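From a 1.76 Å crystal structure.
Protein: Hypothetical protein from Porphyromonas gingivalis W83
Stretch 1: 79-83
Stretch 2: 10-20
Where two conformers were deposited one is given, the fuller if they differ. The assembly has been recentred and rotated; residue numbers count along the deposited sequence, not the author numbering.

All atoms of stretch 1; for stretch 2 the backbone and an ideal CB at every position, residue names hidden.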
# COMPACT_ATOMS: atom_id res chain seq x y z
N PHE A 79 1.07 4.79 3.09
CA PHE A 79 0.97 5.65 1.93
C PHE A 79 -0.52 5.94 1.76
O PHE A 79 -1.32 5.02 1.75
CB PHE A 79 1.54 4.98 0.70
CG PHE A 79 1.49 5.82 -0.51
CD1 PHE A 79 2.48 6.78 -0.73
CD2 PHE A 79 0.46 5.68 -1.43
CE1 PHE A 79 2.45 7.60 -1.89
CE2 PHE A 79 0.43 6.49 -2.58
CZ PHE A 79 1.41 7.46 -2.80
N MSE A 80 -0.89 7.20 1.69
CA MSE A 80 -2.30 7.53 1.61
C MSE A 80 -2.55 8.60 0.59
O MSE A 80 -1.70 9.50 0.35
CB MSE A 80 -2.85 7.98 2.97
CG MSE A 80 -2.33 9.28 3.42
SE MSE A 80 -3.16 9.88 5.12
CE MSE A 80 -2.33 8.57 6.25
N ARG A 81 -3.74 8.51 -0.00
CA ARG A 81 -4.16 9.39 -1.10
C ARG A 81 -5.67 9.47 -1.07
O ARG A 81 -6.30 8.54 -0.61
CB ARG A 81 -3.77 8.83 -2.45
CG ARG A 81 -2.30 8.89 -2.74
CD ARG A 81 -2.01 8.83 -4.22
NE ARG A 81 -2.48 10.03 -4.90
CZ ARG A 81 -2.80 10.07 -6.18
NH1 ARG A 81 -2.77 8.96 -6.90
NH2 ARG A 81 -3.21 11.21 -6.72
N ILE A 82 -6.23 10.55 -1.63
CA ILE A 82 -7.64 10.67 -1.97
C ILE A 82 -7.86 10.05 -3.36
O ILE A 82 -7.09 10.26 -4.28
CB ILE A 82 -8.09 12.18 -2.01
CG1 ILE A 82 -7.88 12.83 -0.68
CG2 ILE A 82 -9.63 12.29 -2.24
CD1 ILE A 82 -8.79 12.26 0.37
N LEU A 83 -8.96 9.35 -3.50
CA LEU A 83 -9.45 8.84 -4.78
C LEU A 83 -10.89 9.33 -4.98
O LEU A 83 -11.69 9.43 -4.03
CB LEU A 83 -9.42 7.31 -4.83
CG LEU A 83 -8.11 6.58 -4.59
CD1 LEU A 83 -8.32 5.07 -4.50
CD2 LEU A 83 -7.14 6.97 -5.68
N UNK A 10 -5.61 21.58 0.42
CA UNK A 10 -6.29 20.57 -0.36
C UNK A 10 -7.00 19.59 0.52
O UNK A 10 -6.85 19.63 1.74
CB UNK A 10 -5.30 19.84 -1.27
N UNK A 11 -7.71 18.66 -0.10
CA UNK A 11 -8.53 17.73 0.66
C UNK A 11 -7.70 16.72 1.48
O UNK A 11 -8.07 16.41 2.62
CB UNK A 11 -9.46 16.98 -0.30
N UNK A 12 -6.58 16.26 0.93
CA UNK A 12 -5.76 15.27 1.63
C UNK A 12 -5.19 15.91 2.89
O UNK A 12 -5.22 15.30 3.97
CB UNK A 12 -4.64 14.74 0.73
N UNK A 13 -4.68 17.14 2.75
CA UNK A 13 -4.18 17.93 3.90
C UNK A 13 -5.23 18.09 5.00
O UNK A 13 -4.96 17.85 6.19
CB UNK A 13 -3.73 19.31 3.43
N UNK A 14 -6.45 18.46 4.60
CA UNK A 14 -7.57 18.58 5.55
C UNK A 14 -7.80 17.28 6.31
O UNK A 14 -7.91 17.28 7.53
CB UNK A 14 -8.85 18.98 4.82
N UNK A 15 -7.88 16.18 5.58
CA UNK A 15 -8.15 14.86 6.19
C UNK A 15 -7.03 14.42 7.11
O UNK A 15 -7.29 13.91 8.21
CB UNK A 15 -8.36 13.80 5.10
N UNK A 16 -5.79 14.64 6.68
CA UNK A 16 -4.62 14.32 7.48
C UNK A 16 -4.59 15.08 8.80
O UNK A 16 -4.27 14.53 9.88
CB UNK A 16 -3.35 14.62 6.68
N UNK A 17 -4.91 16.37 8.75
CA UNK A 17 -4.89 17.18 9.94
C UNK A 17 -5.98 16.71 10.93
O UNK A 17 -5.76 16.72 12.15
CB UNK A 17 -5.08 18.65 9.57
N UNK A 18 -7.14 16.34 10.41
CA UNK A 18 -8.29 15.88 11.25
C UNK A 18 -8.38 14.37 11.50
O UNK A 18 -9.35 13.88 12.10
CB UNK A 18 -9.60 16.32 10.59
N UNK A 19 -7.38 13.61 11.07
CA UNK A 19 -7.37 12.16 11.30
C UNK A 19 -7.25 11.91 12.82
O UNK A 19 -6.41 12.50 13.46
CB UNK A 19 -6.22 11.49 10.54
N UNK A 20 -8.15 11.09 13.40
CA UNK A 20 -8.02 10.80 14.82
C UNK A 20 -6.69 10.08 15.09
O UNK A 20 -6.26 9.20 14.31
CB UNK A 20 -9.20 9.96 15.30

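Strand 79-83 turns Met80 and Ile82 toward the helix of stretch 2, whose axis passes 8.5 Å away at 127°. Both are apolar, so facing positions should favour apolar groups.

Position 10 has phi/psi of -73/177 and nothing of the strand within 5.5 Å of its ideal CB; the strand sets no preference, but a residue right before a helix is often serine, threonine, aspartate, asparagine or glycine. It is Gly10, the N-cap residue, whose O accepts a hydrogen bond from the backbone N of position 14 (3.1 Å).

At position 11 the CA-to-CB bond points toward the strand, with the ideal CB 4.5 Å from Ile82 CG1. Stretch 1 offers the apolar flank of Ile82 here and no charge, so an aliphatic chain, or a long one lying along it with a polar end, would suit. It is Glu11, extended with chi1 and chi2 both t; its OE1 lies 3.6 Å from Ile82 CG2, a packing contact, and is hydrogen-bonded elsewhere in the structure.

Position 12 sits at the closest CA pairing, 6.1 Å from CA of Ile82 to CA of this residue, and its ideal CB is 4.0 Å from Ile82 CG1. The space between Met80 and Ile82 calls for a medium aliphatic group: leucine, isoleucine, valine or methionine. Leu12 (chi1 t, chi2 p) places CD1 4.2 Å from Met80 CG and 4.3 Å from Arg81 CA, while CD2 comes 3.9 Å from Met80 O. It thus packs over the strand backbone between Met80 and Ile82.

Positions 13 and 14 are helical but out of reach, so many residues would do; they are Glu13 and Arg14.

At position 15 CA-to-CB again points toward the strand, the ideal CB 5.0 Å from Ile82 CD1. A small or medium apolar residue, such as alanine, valine or cysteine, would fit. Cys15 (chi1 m) sets SG 4.3 Å from Ile82 CD1.

Position 16 points its CA-to-CB bond sideways, yet its ideal CB is 5.0 Å from Met80 SE, so a long apolar or aromatic side chain could reach that selenium. Phe16, with chi1 t, brings CD1 to 4.1 Å from Met80 SE; the selenium is 5.3 Å from the ring centroid and 67° off the normal, an oblique approach.

Positions 17 and 18, unconstrained by the strand, are Leu17 and Ala18.

Position 19 is in a loop (phi/psi -65/128). Its CB points toward the strand but has nothing within 5.5 Å, so a side chain of some length, preferably apolar, is needed to approach Met80. Selenomethionine Met19, with chi1 and chi2 both t, extends until its SE meets Met80 CE at 4.1 Å.

Position 20 is out of reach; its phi of -63° admits proline, and it is Pro20.

Stretch 2, residues 10-20: GELERCFLAMP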
# COMPACT_ATOMS: atom_id res chain seq x y z
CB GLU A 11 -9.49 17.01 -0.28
CG GLU A 11 -10.46 16.16 0.44
CD GLU A 11 -11.53 15.63 -0.43
OE1 GLU A 11 -11.30 15.44 -1.67
OE2 GLU A 11 -12.61 15.36 0.11
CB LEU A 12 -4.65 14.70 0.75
CG LEU A 12 -3.74 13.68 1.46
CD1 LEU A 12 -4.59 12.47 1.87
CD2 LEU A 12 -2.57 13.28 0.52
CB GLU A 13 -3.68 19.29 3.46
CG GLU A 13 -3.52 20.28 4.60
CD GLU A 13 -2.75 21.54 4.27
OE1 GLU A 13 -2.35 21.76 3.12
OE2 GLU A 13 -2.54 22.35 5.22
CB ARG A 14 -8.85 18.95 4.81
CG ARG A 14 -8.75 20.26 4.04
CD ARG A 14 -10.10 20.97 4.00
NE ARG A 14 -11.08 20.28 3.17
CZ ARG A 14 -11.11 20.32 1.83
NH1 ARG A 14 -10.20 21.01 1.15
NH2 ARG A 14 -12.07 19.66 1.18
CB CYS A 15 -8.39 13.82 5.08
SG CYS A 15 -9.85 14.12 4.12
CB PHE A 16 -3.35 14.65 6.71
CG PHE A 16 -2.11 14.17 7.38
CD1 PHE A 16 -1.91 12.84 7.60
CD2 PHE A 16 -1.09 15.07 7.72
CE1 PHE A 16 -0.73 12.37 8.18
CE2 PHE A 16 0.09 14.60 8.28
CZ PHE A 16 0.25 13.26 8.53
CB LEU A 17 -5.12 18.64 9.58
CG LEU A 17 -3.99 19.41 8.90
CD1 LEU A 17 -4.51 20.74 8.39
CD2 LEU A 17 -2.84 19.65 9.89
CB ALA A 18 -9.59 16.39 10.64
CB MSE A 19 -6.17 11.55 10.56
CG MSE A 19 -6.02 10.04 10.66
SE MSE A 19 -4.42 9.49 9.69
CE MSE A 19 -3.15 10.41 10.84
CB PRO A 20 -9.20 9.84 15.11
CG PRO A 20 -10.22 10.09 14.00
CD PRO A 20 -9.32 10.44 12.78
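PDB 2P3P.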